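Local coordinates for protein FACT complex subunit SPT16 (Ashbya gossypii, PDB 6A8M) that probably serves, as the N-terminal part of a FACT complex subunit, in a histone chaperone that reorganizes nucleosomes during transcription, replication and repair, at residues Ser376-Asn381 with Asp385-Glu390; Thr362-Ser367 with Glu372-Gln377; Leu323-Ile328 with Leu417-Gln422; Val187-Ser192 with Val430-Thr435. All blocks are in the same frame, centred on the assembly; numbering follows the deposited sequence.

Contact 1: residues Ser376-Asn381 with Asp385-Glu390; sequences SQFVLN and DYRKVE
Phe378 and Arg387 form the heart of this contact, whose segments flank edge strand 379-381 of the antiparallel sheet in the M24 peptidase-like domain. With CG anti to the backbone N (chi1 -157°), the Phe378 ring is brought beneath Arg387. Arg387 CB sits over one ring face, 3.8 Å from the Phe378 centroid and 16° off the normal, a CH-pi contact. Beyond CB the arginine does not stretch away: bends at chi2 (-67°) and chi3 curl the chain back, so that Phe378 CD2 comes over a face of the guanidinium, 3.6 Å from Arg387 CZ. The two planes are steeply inclined, and this is no parallel stack. The same curl brings Arg387 NH1 to Gln377 O at 3.1 Å, a weak, bent bond; NH1 also bonds Ser171 OG. At the ring edge, Val389 N lies 3.9 Å from Phe378 CZ and Lys388 O 3.7 Å from Phe378 CE2, while Val389 CG2 makes apolar contact with Phe378 CZ at 4.2 Å. Around the pair, Phe395 of strand 394-405 meets the Phe378 ring edge-to-face, Pro339 at the start of helix 339-353 packs on it too, and Leu168 and Ser172 of helix 167-174 touch Arg387.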
loop_
_atom_site.group_PDB
_atom_site.type_symbol
_atom_site.label_atom_id
_atom_site.label_comp_id
_atom_site.label_asym_id
_atom_site.label_seq_id
_atom_site.Cartn_x
_atom_site.Cartn_y
_atom_site.Cartn_z
ATOM N N SER A 376 7.132 3.997 -2.593
ATOM C CA SER A 376 8.564 4.118 -2.818
ATOM C C SER A 376 9.058 5.548 -2.751
ATOM O O SER A 376 10.271 5.758 -2.687
ATOM C CB SER A 376 8.917 3.525 -4.174
ATOM O OG SER A 376 8.574 2.150 -4.169
ATOM N N GLN A 377 8.153 6.522 -2.799
ATOM C CA GLN A 377 8.480 7.924 -2.605
ATOM C C GLN A 377 8.624 8.293 -1.139
ATOM O O GLN A 377 8.971 9.433 -0.841
ATOM C CB GLN A 377 7.387 8.807 -3.214
ATOM C CG GLN A 377 7.069 8.520 -4.666
ATOM C CD GLN A 377 8.235 8.837 -5.561
ATOM O OE1 GLN A 377 8.891 9.870 -5.400
ATOM N NE2 GLN A 377 8.514 7.948 -6.507
ATOM N N PHE A 378 8.321 7.381 -0.224
ATOM C CA PHE A 378 8.367 7.687 1.208
ATOM C C PHE A 378 8.825 6.422 1.928
ATOM O O PHE A 378 8.135 5.869 2.771
ATOM C CB PHE A 378 7.004 8.192 1.682
ATOM C CG PHE A 378 7.034 9.028 2.945
ATOM C CD1 PHE A 378 7.846 8.692 4.025
ATOM C CD2 PHE A 378 6.207 10.135 3.065
ATOM C CE1 PHE A 378 7.853 9.462 5.204
ATOM C CE2 PHE A 378 6.210 10.920 4.219
ATOM C CZ PHE A 378 7.034 10.597 5.291
ATOM N N VAL A 379 10.020 5.925 1.549
ATOM C CA VAL A 379 10.675 4.819 2.234
ATOM C C VAL A 379 11.483 5.379 3.394
ATOM O O VAL A 379 12.124 6.433 3.270
ATOM C CB VAL A 379 11.563 4.017 1.262
ATOM C CG1 VAL A 379 12.350 2.973 1.994
ATOM C CG2 VAL A 379 10.689 3.314 0.192
ATOM N N LEU A 380 11.465 4.671 4.531
ATOM C CA LEU A 380 12.145 5.154 5.728
ATOM C C LEU A 380 13.597 4.695 5.682
ATOM O O LEU A 380 14.000 3.731 6.333
ATOM C CB LEU A 380 11.422 4.670 6.980
ATOM C CG LEU A 380 9.950 5.089 7.062
ATOM C CD1 LEU A 380 9.277 4.513 8.322
ATOM C CD2 LEU A 380 9.830 6.610 7.047
ATOM N N ASN A 381 14.395 5.401 4.871
ATOM C CA ASN A 381 15.806 5.088 4.696
ATOM C C ASN A 381 16.630 6.363 4.840
ATOM O O ASN A 381 16.087 7.467 5.006
ATOM C CB ASN A 381 16.038 4.417 3.338
ATOM C CG ASN A 381 15.635 5.297 2.166
ATOM O OD1 ASN A 381 15.629 6.524 2.251
ATOM N ND2 ASN A 381 15.321 4.664 1.040
ATOM N N ASP A 385 15.521 12.729 2.515
ATOM C CA ASP A 385 15.447 13.874 3.426
ATOM C C ASP A 385 14.443 14.912 2.933
ATOM O O ASP A 385 14.449 16.052 3.405
ATOM C CB ASP A 385 16.833 14.500 3.645
ATOM C CG ASP A 385 17.446 15.050 2.363
ATOM O OD1 ASP A 385 16.801 14.901 1.296
ATOM O OD2 ASP A 385 18.560 15.617 2.440
ATOM N N TYR A 386 13.566 14.530 1.999
ATOM C CA TYR A 386 12.674 15.469 1.329
ATOM C C TYR A 386 11.195 15.191 1.563
ATOM O O TYR A 386 10.353 15.865 0.951
ATOM C CB TYR A 386 12.945 15.482 -0.186
ATOM C CG TYR A 386 12.826 14.129 -0.849
ATOM C CD1 TYR A 386 11.608 13.676 -1.362
ATOM C CD2 TYR A 386 13.929 13.300 -0.964
ATOM C CE1 TYR A 386 11.502 12.431 -1.958
ATOM C CE2 TYR A 386 13.832 12.067 -1.569
ATOM C CZ TYR A 386 12.620 11.634 -2.062
ATOM O OH TYR A 386 12.529 10.396 -2.648
ATOM N N ARG A 387 10.850 14.205 2.385
ATOM C CA ARG A 387 9.481 14.022 2.843
ATOM C C ARG A 387 9.441 14.267 4.344
ATOM O O ARG A 387 10.463 14.209 5.034
ATOM C CB ARG A 387 8.946 12.613 2.532
ATOM C CG ARG A 387 9.065 12.233 1.077
ATOM C CD ARG A 387 8.160 13.074 0.205
ATOM N NE ARG A 387 6.747 12.904 0.538
ATOM C CZ ARG A 387 5.953 11.993 -0.009
ATOM N NH1 ARG A 387 6.429 11.150 -0.924
ATOM N NH2 ARG A 387 4.679 11.920 0.358
ATOM N N LYS A 388 8.243 14.572 4.839
ATOM C CA LYS A 388 8.032 14.913 6.238
ATOM C C LYS A 388 6.811 14.164 6.741
ATOM O O LYS A 388 5.795 14.108 6.048
ATOM C CB LYS A 388 7.844 16.423 6.416
ATOM C CG LYS A 388 9.161 17.195 6.280
ATOM C CD LYS A 388 9.023 18.671 6.601
ATOM C CE LYS A 388 10.396 19.330 6.489
ATOM N NZ LYS A 388 10.442 20.687 7.095
ATOM N N VAL A 389 6.934 13.546 7.917
ATOM C CA VAL A 389 5.798 12.886 8.544
ATOM C C VAL A 389 4.729 13.915 8.861
ATOM O O VAL A 389 5.020 15.015 9.346
ATOM C CB VAL A 389 6.238 12.157 9.823
ATOM C CG1 VAL A 389 5.032 11.626 10.574
ATOM C CG2 VAL A 389 7.181 11.002 9.484
ATOM N N GLU A 390 3.477 13.564 8.591
ATOM C CA GLU A 390 2.354 14.431 8.919
ATOM C C GLU A 390 1.353 13.646 9.749
ATOM O O GLU A 390 1.250 12.425 9.615
ATOM C CB GLU A 390 1.633 14.949 7.671
ATOM C CG GLU A 390 2.418 15.860 6.729
ATOM C CD GLU A 390 1.675 16.039 5.404
ATOM O OE1 GLU A 390 0.890 17.007 5.290
ATOM O OE2 GLU A 390 1.823 15.177 4.499
#

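Contact 2: residues Thr362-Ser367 with Glu372-Gln377; sequences TKNVGS and EFRDSQ
Ser367 and Arg374 mark the closest approach of the two backbones, with their CA atoms 6.0 Å apart. Gly366 and Ser367 lie in strand 364-368, whereas 372-377 is an irregular connection leading to edge strand 379-381 of the antiparallel sheet in the M24-like domain. A side chain at Gly366 would collide with the carbonyl oxygen of Val365. Near Asn364 the chain forms an Asx turn: Asn364 OD1 accepts from Gly366 N at 2.9 Å, in the carbonyl plane and on a lone pair.

The side chain of Arg374 runs back along the strand. Its CG stands anti to the backbone N (chi1 -176°) and the chain stays extended as far as NE, which carries the guanidinium from Ser367 up to Asn364. On the way Arg374 CG passes 3.5 Å from Ser367 OG. At the far end Arg374 NH2 gives Asn364 OD1 an almost straight bond of 3.1 Å. The oxygen lies in the guanidinium plane, yet the donor stands well above the amide plane, away from the lone pair already used by Gly366 N. One water joins Asn364 OD1 to Arg374 NH1, and another links Ser367 OG to Phe373 O. Were Asn364 an alanine, Gly366 N would probably lose its Asx-turn partner and the guanidinium be freer to swing.

Asn364 OD1 thus collects three donors, counting the water. The positive charge nearby would probably polarise its C=O, and this one oxygen ties turn, arginine and water together.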
loop_
_atom_site.group_PDB
_atom_site.type_symbol
_atom_site.label_atom_id
_atom_site.label_comp_id
_atom_site.label_asym_id
_atom_site.label_seq_id
_atom_site.Cartn_x
_atom_site.Cartn_y
_atom_site.Cartn_z
ATOM N N THR A 362 18.409 -4.131 7.994
ATOM C CA THR A 362 17.760 -3.649 6.787
ATOM C C THR A 362 18.130 -2.188 6.541
ATOM O O THR A 362 18.337 -1.422 7.486
ATOM C CB THR A 362 16.230 -3.830 6.926
ATOM O OG1 THR A 362 15.744 -3.257 8.163
ATOM C CG2 THR A 362 15.878 -5.318 6.946
ATOM N N LYS A 363 18.270 -1.810 5.275
ATOM C CA LYS A 363 18.632 -0.432 4.950
ATOM C C LYS A 363 17.431 0.523 4.938
ATOM O O LYS A 363 17.545 1.673 4.485
ATOM C CB LYS A 363 19.379 -0.402 3.613
ATOM C CG LYS A 363 20.731 -1.118 3.674
ATOM C CD LYS A 363 21.650 -0.439 4.711
ATOM C CE LYS A 363 23.098 -0.990 4.688
ATOM N NZ LYS A 363 23.895 -0.420 5.823
ATOM N N ASN A 364 16.278 0.065 5.407
ATOM C CA ASN A 364 15.145 0.954 5.626
ATOM C C ASN A 364 14.329 0.366 6.760
ATOM O O ASN A 364 14.458 -0.820 7.084
ATOM C CB ASN A 364 14.294 1.098 4.357
ATOM C CG ASN A 364 13.570 -0.197 3.994
ATOM O OD1 ASN A 364 12.463 -0.455 4.458
ATOM N ND2 ASN A 364 14.210 -1.023 3.176
ATOM N N VAL A 365 13.470 1.189 7.367
ATOM C CA VAL A 365 12.580 0.651 8.397
ATOM C C VAL A 365 11.120 0.756 7.969
ATOM O O VAL A 365 10.220 0.843 8.805
ATOM C CB VAL A 365 12.825 1.305 9.776
ATOM C CG1 VAL A 365 14.223 0.897 10.292
ATOM C CG2 VAL A 365 12.664 2.835 9.759
ATOM N N GLY A 366 10.872 0.652 6.674
ATOM C CA GLY A 366 9.506 0.536 6.216
ATOM C C GLY A 366 9.122 1.654 5.280
ATOM O O GLY A 366 9.985 2.265 4.630
ATOM N N SER A 367 7.832 1.937 5.182
ATOM C CA SER A 367 7.400 2.986 4.270
ATOM C C SER A 367 6.038 3.509 4.687
ATOM O O SER A 367 5.334 2.906 5.496
ATOM C CB SER A 367 7.321 2.472 2.835
ATOM O OG SER A 367 6.155 1.690 2.657
ATOM N N GLU A 372 -1.570 2.222 -1.697
ATOM C CA GLU A 372 -0.356 1.584 -2.195
ATOM C C GLU A 372 0.297 0.849 -1.034
ATOM O O GLU A 372 0.484 1.433 0.042
ATOM C CB GLU A 372 0.599 2.628 -2.771
ATOM C CG GLU A 372 1.768 2.090 -3.566
ATOM C CD GLU A 372 2.460 3.199 -4.349
ATOM O OE1 GLU A 372 3.175 2.895 -5.312
ATOM O OE2 GLU A 372 2.277 4.379 -3.997
ATOM N N PHE A 373 0.631 -0.427 -1.238
ATOM C CA PHE A 373 1.225 -1.199 -0.147
ATOM C C PHE A 373 2.557 -0.608 0.294
ATOM O O PHE A 373 2.817 -0.463 1.503
ATOM C CB PHE A 373 1.427 -2.667 -0.531
ATOM C CG PHE A 373 2.022 -3.451 0.573
ATOM C CD1 PHE A 373 1.250 -3.765 1.681
ATOM C CD2 PHE A 373 3.371 -3.815 0.564
ATOM C CE1 PHE A 373 1.787 -4.454 2.749
ATOM C CE2 PHE A 373 3.907 -4.501 1.641
ATOM C CZ PHE A 373 3.111 -4.816 2.730
ATOM N N ARG A 374 3.402 -0.237 -0.663
ATOM C CA ARG A 374 4.697 0.378 -0.378
ATOM C C ARG A 374 4.856 1.616 -1.249
ATOM O O ARG A 374 4.950 1.520 -2.479
ATOM C CB ARG A 374 5.846 -0.605 -0.616
ATOM C CG ARG A 374 7.227 -0.019 -0.234
ATOM C CD ARG A 374 8.334 -0.984 -0.590
ATOM N NE ARG A 374 9.634 -0.538 -0.067
ATOM C CZ ARG A 374 10.045 -0.743 1.187
ATOM N NH1 ARG A 374 9.266 -1.369 2.061
ATOM N NH2 ARG A 374 11.250 -0.301 1.570
ATOM N N ASP A 375 4.848 2.781 -0.608
ATOM C CA ASP A 375 5.075 4.044 -1.306
ATOM C C ASP A 375 6.576 4.266 -1.404
ATOM O O ASP A 375 7.227 4.698 -0.444
ATOM C CB ASP A 375 4.378 5.175 -0.572
ATOM C CG ASP A 375 4.429 6.489 -1.332
ATOM O OD1 ASP A 375 5.288 6.664 -2.231
ATOM O OD2 ASP A 375 3.618 7.369 -0.985
ATOM N N SER A 376 7.132 3.997 -2.593
ATOM C CA SER A 376 8.564 4.118 -2.818
ATOM C C SER A 376 9.058 5.548 -2.751
ATOM O O SER A 376 10.271 5.758 -2.687
ATOM C CB SER A 376 8.917 3.525 -4.174
ATOM O OG SER A 376 8.574 2.150 -4.169
ATOM N N GLN A 377 8.153 6.522 -2.799
ATOM C CA GLN A 377 8.480 7.924 -2.605
ATOM C C GLN A 377 8.624 8.293 -1.139
ATOM O O GLN A 377 8.971 9.433 -0.841
ATOM C CB GLN A 377 7.387 8.807 -3.214
ATOM C CG GLN A 377 7.069 8.520 -4.666
ATOM C CD GLN A 377 8.235 8.837 -5.561
ATOM O OE1 GLN A 377 8.891 9.870 -5.400
ATOM N NE2 GLN A 377 8.514 7.948 -6.507
HETATM O O HOH W 1 10.525 -2.547 4.233
HETATM O O HOH W 2 5.074 -0.913 2.803
#

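Contact 3: residues Leu323-Ile328 with Leu417-Gln422; sequences LLQEEI and LADTVQ
Gln325 and Asp419 make a buried polar contact between a helix and the sheet it packs on, within the peptidase-like M24 domain whose architecture is known as the pita-bread fold. Helix segment 323-328 and strand segment 417-422 have axes 9.9 Å apart, with their directions inclined by 32°. Gln325 bridges the gap. Its CG is anti to the backbone N (chi1 -169°) and the chain remains extended, which delivers the amide to the strand. Gln325 NE2 donates to Asp419 OD2 at 2.8 Å, nearly straight (168°), using the anti lone pair of the carboxylate. A water accepts from Gln325 NE2 at 2.6 Å and passes the link on to Leu417 O. Leu417 supplies the apolar side, its CD2 lying 3.5 Å from Gln325 OE1 and touching the glutamine's CB as well.

Other partners grip the carboxylate too: OD1 forms a salt bridge with Arg304 and a hydrogen bond with Thr432 OG1, and OD2 a salt bridge with Lys436, which also bonds Gln325 OE1. A leucine in place of Gln325 would probably leave the water without its amide partner and Asp419 OD2 and Lys436 each short of one mate. With two cations and neutral donors around it, Asp419 is likely to remain ionised despite its burial.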
loop_
_atom_site.group_PDB
_atom_site.type_symbol
_atom_site.label_atom_id
_atom_site.label_comp_id
_atom_site.label_asym_id
_atom_site.label_seq_id
_atom_site.Cartn_x
_atom_site.Cartn_y
_atom_site.Cartn_z
ATOM N N LEU A 323 12.759 -3.535 21.586
ATOM C CA LEU A 323 13.127 -2.218 22.102
ATOM C C LEU A 323 13.391 -1.239 20.972
ATOM O O LEU A 323 13.043 -0.059 21.070
ATOM C CB LEU A 323 14.364 -2.336 22.998
ATOM C CG LEU A 323 14.156 -3.171 24.269
ATOM C CD1 LEU A 323 15.418 -3.286 25.082
ATOM C CD2 LEU A 323 13.040 -2.544 25.103
ATOM N N LEU A 324 13.997 -1.717 19.884
ATOM C CA LEU A 324 14.267 -0.854 18.735
ATOM C C LEU A 324 12.975 -0.404 18.068
ATOM O O LEU A 324 12.820 0.774 17.712
ATOM C CB LEU A 324 15.164 -1.594 17.738
ATOM C CG LEU A 324 15.367 -0.890 16.391
ATOM C CD1 LEU A 324 16.129 0.424 16.645
ATOM C CD2 LEU A 324 16.154 -1.767 15.437
ATOM N N GLN A 325 12.040 -1.333 17.860
ATOM C CA GLN A 325 10.761 -0.941 17.274
ATOM C C GLN A 325 10.068 0.092 18.147
ATOM O O GLN A 325 9.519 1.079 17.646
ATOM C CB GLN A 325 9.854 -2.163 17.082
ATOM C CG GLN A 325 8.631 -1.808 16.217
ATOM C CD GLN A 325 7.461 -2.757 16.373
ATOM O OE1 GLN A 325 7.052 -3.092 17.495
ATOM N NE2 GLN A 325 6.890 -3.169 15.246
ATOM N N GLU A 326 10.101 -0.116 19.460
ATOM C CA GLU A 326 9.499 0.841 20.379
ATOM C C GLU A 326 10.157 2.212 20.257
ATOM O O GLU A 326 9.468 3.239 20.252
ATOM C CB GLU A 326 9.599 0.310 21.811
ATOM C CG GLU A 326 9.110 1.280 22.875
ATOM C CD GLU A 326 7.608 1.502 22.830
ATOM O OE1 GLU A 326 6.874 0.576 22.433
ATOM O OE2 GLU A 326 7.163 2.614 23.187
ATOM N N GLU A 327 11.490 2.244 20.152
ATOM C CA GLU A 327 12.193 3.509 19.956
ATOM C C GLU A 327 11.722 4.204 18.686
ATOM O O GLU A 327 11.505 5.419 18.677
ATOM C CB GLU A 327 13.704 3.251 19.922
ATOM C CG GLU A 327 14.572 4.381 19.330
ATOM C CD GLU A 327 14.667 5.631 20.198
ATOM O OE1 GLU A 327 14.142 5.629 21.327
ATOM O OE2 GLU A 327 15.282 6.629 19.751
ATOM N N ILE A 328 11.555 3.449 17.600
ATOM C CA ILE A 328 11.074 4.040 16.355
ATOM C C ILE A 328 9.645 4.544 16.526
ATOM O O ILE A 328 9.339 5.702 16.224
ATOM C CB ILE A 328 11.180 3.020 15.206
ATOM C CG1 ILE A 328 12.635 2.699 14.939
ATOM C CG2 ILE A 328 10.554 3.552 13.926
ATOM C CD1 ILE A 328 12.786 1.517 14.035
ATOM N N LEU A 417 10.437 -7.830 12.414
ATOM C CA LEU A 417 9.233 -7.415 13.117
ATOM C C LEU A 417 8.613 -6.276 12.329
ATOM O O LEU A 417 9.329 -5.350 11.949
ATOM C CB LEU A 417 9.590 -6.939 14.532
ATOM C CG LEU A 417 8.456 -6.619 15.492
ATOM C CD1 LEU A 417 7.698 -7.906 15.842
ATOM C CD2 LEU A 417 9.008 -5.946 16.745
ATOM N N ALA A 418 7.299 -6.327 12.102
ATOM C CA ALA A 418 6.620 -5.224 11.428
ATOM C C ALA A 418 5.248 -5.001 12.040
ATOM O O ALA A 418 4.571 -5.948 12.437
ATOM C CB ALA A 418 6.486 -5.474 9.903
ATOM N N ASP A 419 4.832 -3.731 12.095
ATOM C CA ASP A 419 3.501 -3.370 12.548
ATOM C C ASP A 419 3.009 -2.177 11.748
ATOM O O ASP A 419 3.801 -1.391 11.219
ATOM C CB ASP A 419 3.473 -3.044 14.054
ATOM C CG ASP A 419 3.459 -4.300 14.905
ATOM O OD1 ASP A 419 2.422 -4.984 14.919
ATOM O OD2 ASP A 419 4.486 -4.612 15.538
ATOM N N THR A 420 1.686 -2.041 11.686
ATOM C CA THR A 420 1.052 -0.902 11.031
ATOM C C THR A 420 0.792 0.189 12.065
ATOM O O THR A 420 0.217 -0.076 13.124
ATOM C CB THR A 420 -0.235 -1.363 10.360
ATOM O OG1 THR A 420 0.105 -2.410 9.434
ATOM C CG2 THR A 420 -0.928 -0.226 9.621
ATOM N N VAL A 421 1.249 1.402 11.777
ATOM C CA VAL A 421 1.208 2.500 12.742
ATOM C C VAL A 421 0.535 3.705 12.099
ATOM O O VAL A 421 0.955 4.155 11.027
ATOM C CB VAL A 421 2.618 2.886 13.227
ATOM C CG1 VAL A 421 2.527 4.037 14.249
ATOM C CG2 VAL A 421 3.364 1.669 13.811
ATOM N N GLN A 422 -0.474 4.240 12.769
ATOM C CA GLN A 422 -1.237 5.388 12.314
ATOM C C GLN A 422 -0.839 6.607 13.131
ATOM O O GLN A 422 -0.885 6.566 14.358
ATOM C CB GLN A 422 -2.734 5.126 12.484
ATOM C CG GLN A 422 -3.595 6.324 12.175
ATOM C CD GLN A 422 -3.651 6.617 10.684
ATOM O OE1 GLN A 422 -3.970 5.740 9.875
ATOM N NE2 GLN A 422 -3.340 7.851 10.312
HETATM O O HOH W 3 8.465 -2.832 13.216
#

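Contact 4: residues Val187-Ser192 with Val430-Thr435; sequences VSSRGS and VLTNYT
Ser189 and Leu431 bring the long helix 179-208 against the loop that leaves strand 427-430, a junction in the pita-bread domain where small side chains allow very close backbone approach. The CA atoms of Ser189 and Thr432 are only 5.2 Å apart. Across this narrow gap Ser189 OG rests on Leu431 CB at 3.3 Å, and Ser189 CB lies 3.5 Å from the same carbon. With chi1 of -67°, OG stands anti to the carbonyl carbon, and the hydroxyl oxygen is hydrogen-bonded to Leu185 O, one turn earlier. Its polar need is thus met inside the helix while its flank packs against leucine.

Thr432 completes the surface with its methyl. Thr432 CG2 sits 3.7 Å from Ser189 CB and 4.4 Å from Ser192 CB, alongside two serines one helical turn apart. The torsion that directs this methyl to the helix (chi1 45° for OG1) sends the hydroxyl to Thr420 N, beside Asp419, in strand 412-424. One branch therefore packs on the helix while the other fastens the loop to the sheet. Within the loop, Asn433 ND2 donates to Val430 O at 3.2 Å, from above the carbonyl plane.

Bonds between helix and loop backbone flank the packed carbons: Gln186 NE2 donates to Leu431 O, and Asn433 N donates to Asp193 OD2. A long helix packed beside the sheet strands, with the loop after 427-430 wedged against it, fits the pita-bread fold of the M24 family.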
loop_
_atom_site.group_PDB
_atom_site.type_symbol
_atom_site.label_atom_id
_atom_site.label_comp_id
_atom_site.label_asym_id
_atom_site.label_seq_id
_atom_site.Cartn_x
_atom_site.Cartn_y
_atom_site.Cartn_z
ATOM N N VAL A 187 -9.547 -1.692 10.134
ATOM C CA VAL A 187 -10.189 -2.958 9.792
ATOM C C VAL A 187 -9.169 -3.883 9.153
ATOM O O VAL A 187 -9.015 -5.041 9.554
ATOM C CB VAL A 187 -11.388 -2.733 8.853
ATOM C CG1 VAL A 187 -11.958 -4.073 8.389
ATOM C CG2 VAL A 187 -12.499 -1.930 9.553
ATOM N N SER A 188 -8.453 -3.364 8.155
ATOM C CA SER A 188 -7.427 -4.144 7.469
ATOM C C SER A 188 -6.409 -4.702 8.453
ATOM O O SER A 188 -6.034 -5.885 8.382
ATOM C CB SER A 188 -6.729 -3.258 6.443
ATOM O OG SER A 188 -5.704 -3.991 5.802
ATOM N N SER A 189 -5.920 -3.848 9.360
ATOM C CA SER A 189 -4.903 -4.262 10.319
ATOM C C SER A 189 -5.422 -5.356 11.240
ATOM O O SER A 189 -4.691 -6.308 11.563
ATOM C CB SER A 189 -4.420 -3.065 11.150
ATOM O OG SER A 189 -3.704 -2.130 10.338
ATOM N N ARG A 190 -6.681 -5.249 11.679
ATOM C CA ARG A 190 -7.219 -6.320 12.508
ATOM C C ARG A 190 -7.338 -7.602 11.697
ATOM O O ARG A 190 -7.079 -8.690 12.212
ATOM C CB ARG A 190 -8.568 -5.931 13.104
ATOM C CG ARG A 190 -9.109 -6.983 14.105
ATOM C CD ARG A 190 -8.309 -6.972 15.381
ATOM N NE ARG A 190 -8.509 -5.715 16.104
ATOM C CZ ARG A 190 -9.586 -5.425 16.838
ATOM N NH1 ARG A 190 -10.577 -6.301 16.970
ATOM N NH2 ARG A 190 -9.676 -4.251 17.451
ATOM N N GLY A 191 -7.663 -7.485 10.407
ATOM C CA GLY A 191 -7.585 -8.650 9.536
ATOM C C GLY A 191 -6.192 -9.253 9.497
ATOM O O GLY A 191 -6.026 -10.467 9.617
ATOM N N SER A 192 -5.162 -8.411 9.343
ATOM C CA SER A 192 -3.795 -8.934 9.355
ATOM C C SER A 192 -3.502 -9.674 10.655
ATOM O O SER A 192 -2.864 -10.734 10.638
ATOM C CB SER A 192 -2.795 -7.801 9.146
ATOM O OG SER A 192 -2.857 -7.341 7.809
ATOM N N VAL A 430 -0.606 2.039 17.224
ATOM C CA VAL A 430 -0.296 0.773 16.558
ATOM C C VAL A 430 -1.607 0.062 16.240
ATOM O O VAL A 430 -2.418 -0.207 17.136
ATOM C CB VAL A 430 0.619 -0.096 17.433
ATOM C CG1 VAL A 430 0.917 -1.432 16.768
ATOM C CG2 VAL A 430 1.921 0.663 17.777
ATOM N N LEU A 431 -1.840 -0.220 14.953
ATOM C CA LEU A 431 -3.111 -0.796 14.533
ATOM C C LEU A 431 -3.123 -2.320 14.565
ATOM O O LEU A 431 -4.198 -2.916 14.702
ATOM C CB LEU A 431 -3.465 -0.321 13.121
ATOM C CG LEU A 431 -3.536 1.199 12.892
ATOM C CD1 LEU A 431 -4.088 1.444 11.489
ATOM C CD2 LEU A 431 -4.422 1.885 13.938
ATOM N N THR A 432 -1.964 -2.955 14.426
ATOM C CA THR A 432 -1.809 -4.410 14.461
ATOM C C THR A 432 -1.403 -4.789 15.883
ATOM O O THR A 432 -0.320 -4.408 16.349
ATOM C CB THR A 432 -0.756 -4.869 13.447
ATOM O OG1 THR A 432 0.393 -4.017 13.544
ATOM C CG2 THR A 432 -1.290 -4.789 12.003
ATOM N N ASN A 433 -2.283 -5.511 16.585
ATOM C CA ASN A 433 -2.118 -5.785 18.005
ATOM C C ASN A 433 -1.882 -7.259 18.298
ATOM O O ASN A 433 -1.857 -7.645 19.468
ATOM C CB ASN A 433 -3.330 -5.254 18.784
ATOM C CG ASN A 433 -3.546 -3.762 18.553
ATOM O OD1 ASN A 433 -4.630 -3.319 18.138
ATOM N ND2 ASN A 433 -2.499 -2.977 18.799
ATOM N N TYR A 434 -1.641 -8.084 17.277
ATOM C CA TYR A 434 -1.238 -9.459 17.538
ATOM C C TYR A 434 0.041 -9.463 18.372
ATOM O O TYR A 434 0.926 -8.623 18.183
ATOM C CB TYR A 434 -1.043 -10.235 16.228
ATOM C CG TYR A 434 -0.670 -11.670 16.488
ATOM C CD1 TYR A 434 -1.625 -12.586 16.949
ATOM C CD2 TYR A 434 0.637 -12.104 16.339
ATOM C CE1 TYR A 434 -1.273 -13.907 17.220
ATOM C CE2 TYR A 434 0.989 -13.410 16.610
ATOM C CZ TYR A 434 0.040 -14.305 17.052
ATOM O OH TYR A 434 0.405 -15.609 17.333
ATOM N N THR A 435 0.121 -10.391 19.329
ATOM C CA THR A 435 1.227 -10.380 20.280
ATOM C C THR A 435 2.593 -10.425 19.593
ATOM O O THR A 435 2.778 -11.014 18.520
ATOM C CB THR A 435 1.112 -11.556 21.275
ATOM O OG1 THR A 435 2.201 -11.493 22.204
ATOM C CG2 THR A 435 1.195 -12.890 20.535
#

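How the contacts relate
Followed from the N terminus, the chain starts contact 4 on helix segment 187-192 and closes that long loop only at 430-435. Contact 3 is nested inside, running from 323-328 to 417-422, and within it lie the two short-range contacts. Contact 2 closes a short loop between 362-367 and 372-377; contact 1 begins on the same stretch, sharing Ser376 and Gln377, and ends at 385-390. Contacts 1 and 2 join where strands 379-381 and 364-368 pair through Leu380. Val365 then packs on Ile328 of contact 3, while contacts 3 and 4 meet where Thr420 pairs with Leu431. Contacts 1 and 4 do not touch, their nearest atoms being about 12 Å apart.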